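Local coordinates for protein endo-beta-mannanase (Opitutaceae bacterium TAV5, PDB 7BOB) that acts as a homotrimeric family 5 exo-beta-1,4-mannosidase, probably releasing mannose units from the ends of beta-mannan-derived chains in the termite hindgut, at residues A[61-67]-A[129-133]; A[474-478]-A[515-519]. One frame throughout, in Å; residues are numbered along the deposited sequence.

Contact 1: A[61-67]-A[129-133]; sequences VRWPDFE and RGAAY
At the apolar centre, Trp63 and Tyr133 stack face to face: the five-membered ring of the indole lies over the tyrosine ring with centroids 3.6 Å apart and planes at 15°, and Trp63 NE1 comes within 3.3 Å of Tyr133 CG. Both side chains take chi1 t, Trp63 with chi2 -1° and Tyr133 with chi2 69°. Around this pair, Trp63 CH2 rests 3.8 Å from Gly130 CA, while Phe66 CB meets the edge of the tyrosine ring at Tyr133 CE1, 4.2 Å away. Val61 CG1 lies 4.4 Å from Tyr133 CZ. The backbone of 61-67 follows strand 56-62, weakly bonded here, into the short helix 63-66, with Arg62 at the N-cap, and leaves helical angles at Glu67 (-133/71); 129-133 is helical throughout. The closest CA pair is Glu67 and Tyr133, 7.9 Å apart.

Outward, Tyr133 OH is hydrogen-bonded to Leu99 O. Glu67, with chi1 and chi2 both t, joins the stack to the polar edge: its OE1 accepts from Trp63 NE1 at 3.0 Å, and OE2 forms a very short 2.4 Å salt bridge with Arg129 NH1. In the family 5 (beta/alpha)8 barrel, this arrangement fastens the C-terminal end of strand 56-62, the second barrel strand, to helix 124-141, which follows the third.

Contact 2: A[474-478]-A[515-519]; sequences APDPV and FLRGM
A double turn in the C-terminal domain presents two neighbouring side chains, Leu516 and Arg517, to the loop that leaves strand 469-473 of the domain's mixed sheet. Phi/psi values of -66/131 at Leu516 and 59/21 at Arg517, with Gly518 N bonded to Phe515 O at 2.8 Å, define a type II turn; a type I' turn overlaps it, with Arg517 and Gly518 (74/9) at its corners and Met519 N bonded to Leu516 O at 3.2 Å. Ala474 and Leu516 have the nearest CA atoms, 6.1 Å apart.

Leu516 has the largest buried area. With chi1 t and chi2 p, it puts CD2 3.2 Å from Ala474 O, 3.7 Å from Asp476 CA and 4.5 Å from Pro477 CD, while its CB lies 3.9 Å from Ala474 CB. Pro477, third by buried area, has its CA-to-CB bond toward the turn and opens a 3-10 segment with Val478.

Arg517 ranks second and supplies the polar half. Its chain is extended after chi1 m (chi2 and chi3 both t), so that the guanidinium meets Asp476 (chi1 t) side-on. Arg517 NH2 also bonds Pro402 O, and the side chain makes a cation-pi contact with Phe451. The assembly continues the contact: Arg517 O accepts from Asn246 ND2 of a neighbouring subunit, and Val478 packs on Asn332 there.

Val478 CG2 sits over one face of the guanidinium, 3.3 Å from Arg517 NE. Asp476 OD1 closes an Asx turn with Val478 N at 3.0 Å and receives Arg517 NE at 2.8 Å, while Arg517 NH2 reaches Asp476 OD2 at 3.1 Å.

Following the chain from the N terminus, contact 1 comes first: its 61 intervening residues include helix 75-89 and strand 94-101, so it closes a loop across successive units of the catalytic barrel. The chain then completes that barrel before entering the C-terminal domain. There contact 2 closes a shorter loop of 36 residues, holding helix 482-488 and strands 490-496, 501-505 and 508-512. The two loops run in series, neither nesting nor crossing. The centres of contact 1 and contact 2 lie about 49 Å apart and the nearest atoms of contact 1 and contact 2 about 39 Å apart, on opposite sides of the chain's centre. Both segments of each contact belong to one domain, and only contact 2 touches another subunit.

Contact 1: A[61-67]-A[129-133]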
loop_
_atom_site.group_PDB
_atom_site.type_symbol
_atom_site.label_atom_id
_atom_site.label_comp_id
_atom_site.label_asym_id
_atom_site.label_seq_id
_atom_site.Cartn_x
_atom_site.Cartn_y
_atom_site.Cartn_z
ATOM N N VAL A 61 -30.652 11.234 -15.468
ATOM C CA VAL A 61 -31.814 10.715 -14.759
ATOM C C VAL A 61 -31.306 10.231 -13.406
ATOM O O VAL A 61 -30.783 9.119 -13.287
ATOM C CB VAL A 61 -32.498 9.606 -15.580
ATOM C CG1 VAL A 61 -33.756 9.101 -14.896
ATOM C CG2 VAL A 61 -32.839 10.132 -16.984
ATOM N N ARG A 62 -31.381 11.089 -12.391
ATOM C CA ARG A 62 -30.805 10.753 -11.092
ATOM C C ARG A 62 -31.684 9.704 -10.410
ATOM O O ARG A 62 -32.827 9.991 -10.020
ATOM C CB ARG A 62 -30.638 12.002 -10.233
ATOM C CG ARG A 62 -29.625 11.803 -9.121
ATOM C CD ARG A 62 -29.351 13.088 -8.342
ATOM N NE ARG A 62 -30.544 13.583 -7.659
ATOM C CZ ARG A 62 -30.512 14.454 -6.657
ATOM N NH1 ARG A 62 -29.348 14.915 -6.214
ATOM N NH2 ARG A 62 -31.632 14.848 -6.082
ATOM N N TRP A 63 -31.140 8.488 -10.283
ATOM C CA TRP A 63 -31.870 7.308 -9.816
ATOM C C TRP A 63 -32.628 7.509 -8.507
ATOM O O TRP A 63 -33.807 7.131 -8.452
ATOM C CB TRP A 63 -30.896 6.130 -9.689
ATOM C CG TRP A 63 -31.544 4.786 -9.597
ATOM C CD1 TRP A 63 -32.880 4.512 -9.601
ATOM C CD2 TRP A 63 -30.873 3.519 -9.502
ATOM N NE1 TRP A 63 -33.085 3.155 -9.505
ATOM C CE2 TRP A 63 -31.867 2.525 -9.442
ATOM C CE3 TRP A 63 -29.528 3.135 -9.451
ATOM C CZ2 TRP A 63 -31.564 1.168 -9.349
ATOM C CZ3 TRP A 63 -29.229 1.787 -9.352
ATOM C CH2 TRP A 63 -30.250 0.819 -9.303
ATOM N N PRO A 64 -32.037 8.046 -7.427
ATOM C CA PRO A 64 -32.839 8.255 -6.205
ATOM C C PRO A 64 -34.087 9.074 -6.455
ATOM O O PRO A 64 -35.135 8.793 -5.853
ATOM C CB PRO A 64 -31.878 8.989 -5.265
ATOM C CG PRO A 64 -30.765 9.527 -6.180
ATOM C CD PRO A 64 -30.639 8.481 -7.237
ATOM N N ASP A 65 -34.009 10.079 -7.335
ATOM C CA ASP A 65 -35.183 10.899 -7.606
ATOM C C ASP A 65 -36.308 10.056 -8.181
ATOM O O ASP A 65 -37.483 10.263 -7.853
ATOM C CB ASP A 65 -34.826 12.029 -8.580
ATOM C CG ASP A 65 -33.888 13.066 -7.982
ATOM O OD1 ASP A 65 -34.051 13.454 -6.809
ATOM O OD2 ASP A 65 -32.992 13.526 -8.712
ATOM N N PHE A 66 -35.965 9.087 -9.028
ATOM C CA PHE A 66 -36.964 8.386 -9.826
ATOM C C PHE A 66 -37.444 7.086 -9.184
ATOM O O PHE A 66 -38.533 6.612 -9.525
ATOM C CB PHE A 66 -36.414 8.089 -11.230
ATOM C CG PHE A 66 -36.427 9.280 -12.167
ATOM C CD1 PHE A 66 -35.441 10.263 -12.084
ATOM C CD2 PHE A 66 -37.434 9.419 -13.139
ATOM C CE1 PHE A 66 -35.444 11.370 -12.952
ATOM C CE2 PHE A 66 -37.444 10.524 -14.007
ATOM C CZ PHE A 66 -36.456 11.503 -13.913
ATOM N N GLU A 67 -36.674 6.496 -8.272
ATOM C CA GLU A 67 -37.095 5.298 -7.544
ATOM C C GLU A 67 -36.804 5.477 -6.061
ATOM O O GLU A 67 -35.900 4.837 -5.511
ATOM C CB GLU A 67 -36.404 4.045 -8.085
ATOM C CG GLU A 67 -37.145 2.774 -7.719
ATOM C CD GLU A 67 -36.456 1.530 -8.209
ATOM O OE1 GLU A 67 -35.585 1.633 -9.094
ATOM O OE2 GLU A 67 -36.782 0.441 -7.699
ATOM N N ARG A 129 -32.881 -4.883 -9.278
ATOM C CA ARG A 129 -33.442 -3.533 -9.215
ATOM C C ARG A 129 -32.878 -2.638 -10.318
ATOM O O ARG A 129 -33.597 -1.794 -10.866
ATOM C CB ARG A 129 -33.186 -2.910 -7.845
ATOM C CG ARG A 129 -33.981 -3.535 -6.713
ATOM C CD ARG A 129 -35.393 -2.959 -6.621
ATOM N NE ARG A 129 -36.355 -3.698 -7.445
ATOM C CZ ARG A 129 -37.134 -3.131 -8.359
ATOM N NH1 ARG A 129 -37.062 -1.823 -8.543
ATOM N NH2 ARG A 129 -37.986 -3.855 -9.083
ATOM N N GLY A 130 -31.600 -2.808 -10.664
ATOM C CA GLY A 130 -31.028 -1.999 -11.727
ATOM C C GLY A 130 -31.631 -2.313 -13.082
ATOM O O GLY A 130 -31.974 -1.404 -13.844
ATOM N N ALA A 131 -31.790 -3.601 -13.395
ATOM C CA ALA A 131 -32.399 -3.990 -14.663
ATOM C C ALA A 131 -33.816 -3.437 -14.782
ATOM O O ALA A 131 -34.184 -2.847 -15.805
ATOM C CB ALA A 131 -32.406 -5.514 -14.798
ATOM N N ALA A 132 -34.625 -3.605 -13.736
ATOM C CA ALA A 132 -35.996 -3.106 -13.796
ATOM C C ALA A 132 -36.011 -1.598 -13.989
ATOM O O ALA A 132 -36.822 -1.072 -14.758
ATOM C CB ALA A 132 -36.752 -3.492 -12.531
ATOM N N TYR A 133 -35.094 -0.892 -13.324
ATOM C CA TYR A 133 -35.026 0.562 -13.461
ATOM C C TYR A 133 -34.627 0.965 -14.874
ATOM O O TYR A 133 -35.173 1.923 -15.430
ATOM C CB TYR A 133 -34.042 1.130 -12.439
ATOM C CG TYR A 133 -33.599 2.554 -12.689
ATOM C CD1 TYR A 133 -34.487 3.618 -12.554
ATOM C CD2 TYR A 133 -32.274 2.837 -13.033
ATOM C CE1 TYR A 133 -34.072 4.936 -12.763
ATOM C CE2 TYR A 133 -31.844 4.142 -13.253
ATOM C CZ TYR A 133 -32.743 5.187 -13.110
ATOM O OH TYR A 133 -32.312 6.481 -13.316
#

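Contact 2: A[474-478]-A[515-519]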
loop_
_atom_site.group_PDB
_atom_site.type_symbol
_atom_site.label_atom_id
_atom_site.label_comp_id
_atom_site.label_asym_id
_atom_site.label_seq_id
_atom_site.Cartn_x
_atom_site.Cartn_y
_atom_site.Cartn_z
ATOM N N ALA A 474 13.223 -1.462 -24.573
ATOM C CA ALA A 474 13.360 -2.365 -23.436
ATOM C C ALA A 474 12.633 -3.684 -23.663
ATOM O O ALA A 474 11.603 -3.930 -23.027
ATOM C CB ALA A 474 12.842 -1.695 -22.161
ATOM N N PRO A 475 13.113 -4.550 -24.555
ATOM C CA PRO A 475 12.497 -5.876 -24.676
ATOM C C PRO A 475 12.526 -6.599 -23.339
ATOM O O PRO A 475 13.377 -6.349 -22.486
ATOM C CB PRO A 475 13.360 -6.590 -25.722
ATOM C CG PRO A 475 14.485 -5.637 -26.056
ATOM C CD PRO A 475 14.068 -4.276 -25.641
ATOM N N ASP A 476 11.559 -7.483 -23.154
ATOM C CA ASP A 476 11.232 -7.979 -21.825
ATOM C C ASP A 476 12.017 -9.248 -21.521
ATOM O O ASP A 476 11.814 -10.267 -22.195
ATOM C CB ASP A 476 9.733 -8.236 -21.722
ATOM C CG ASP A 476 9.323 -8.883 -20.409
ATOM O OD1 ASP A 476 10.110 -8.853 -19.433
ATOM O OD2 ASP A 476 8.180 -9.402 -20.363
ATOM N N PRO A 477 12.886 -9.246 -20.510
ATOM C CA PRO A 477 13.660 -10.466 -20.215
ATOM C C PRO A 477 12.785 -11.643 -19.828
ATOM O O PRO A 477 13.151 -12.795 -20.101
ATOM C CB PRO A 477 14.574 -10.038 -19.059
ATOM C CG PRO A 477 14.523 -8.526 -19.049
ATOM C CD PRO A 477 13.175 -8.150 -19.572
ATOM N N VAL A 478 11.626 -11.391 -19.213
ATOM C CA VAL A 478 10.731 -12.485 -18.848
ATOM C C VAL A 478 10.256 -13.230 -20.089
ATOM O O VAL A 478 9.966 -14.430 -20.030
ATOM C CB VAL A 478 9.564 -11.952 -17.986
ATOM C CG1 VAL A 478 8.421 -12.970 -17.882
ATOM C CG2 VAL A 478 10.082 -11.628 -16.581
ATOM N N PHE A 515 15.271 0.462 -15.926
ATOM C CA PHE A 515 15.419 -0.713 -16.758
ATOM C C PHE A 515 14.219 -1.597 -16.500
ATOM O O PHE A 515 13.659 -1.594 -15.399
ATOM C CB PHE A 515 16.758 -1.432 -16.458
ATOM C CG PHE A 515 17.955 -0.544 -16.684
ATOM C CD1 PHE A 515 18.458 0.234 -15.654
ATOM C CD2 PHE A 515 18.525 -0.426 -17.942
ATOM C CE1 PHE A 515 19.526 1.097 -15.869
ATOM C CE2 PHE A 515 19.595 0.424 -18.156
ATOM C CZ PHE A 515 20.097 1.184 -17.110
ATOM N N LEU A 516 13.801 -2.322 -17.525
ATOM C CA LEU A 516 12.503 -2.977 -17.447
ATOM C C LEU A 516 12.527 -4.048 -16.368
ATOM O O LEU A 516 13.449 -4.867 -16.307
ATOM C CB LEU A 516 12.112 -3.577 -18.799
ATOM C CG LEU A 516 10.606 -3.797 -19.004
ATOM C CD1 LEU A 516 9.863 -2.465 -19.196
ATOM C CD2 LEU A 516 10.352 -4.721 -20.195
ATOM N N ARG A 517 11.510 -4.011 -15.505
ATOM C CA ARG A 517 11.401 -4.860 -14.330
ATOM C C ARG A 517 12.582 -4.671 -13.387
ATOM O O ARG A 517 12.857 -5.540 -12.571
ATOM C CB ARG A 517 11.261 -6.340 -14.705
ATOM C CG ARG A 517 10.117 -6.649 -15.656
ATOM C CD ARG A 517 10.019 -8.149 -15.839
ATOM N NE ARG A 517 9.043 -8.542 -16.854
ATOM C CZ ARG A 517 7.774 -8.862 -16.581
ATOM N NH1 ARG A 517 7.331 -8.810 -15.323
ATOM N NH2 ARG A 517 6.942 -9.230 -17.561
ATOM N N GLY A 518 13.292 -3.545 -13.489
ATOM C CA GLY A 518 14.395 -3.301 -12.587
ATOM C C GLY A 518 15.636 -4.112 -12.867
ATOM O O GLY A 518 16.563 -4.097 -12.047
ATOM N N MET A 519 15.689 -4.828 -13.993
ATOM C CA MET A 519 16.818 -5.692 -14.302
ATOM C C MET A 519 17.480 -5.251 -15.603
ATOM O O MET A 519 16.824 -4.758 -16.537
ATOM C CB MET A 519 16.388 -7.151 -14.417
ATOM C CG MET A 519 15.936 -7.720 -13.087
ATOM S SD MET A 519 15.652 -9.492 -13.147
ATOM C CE MET A 519 14.125 -9.568 -14.112
#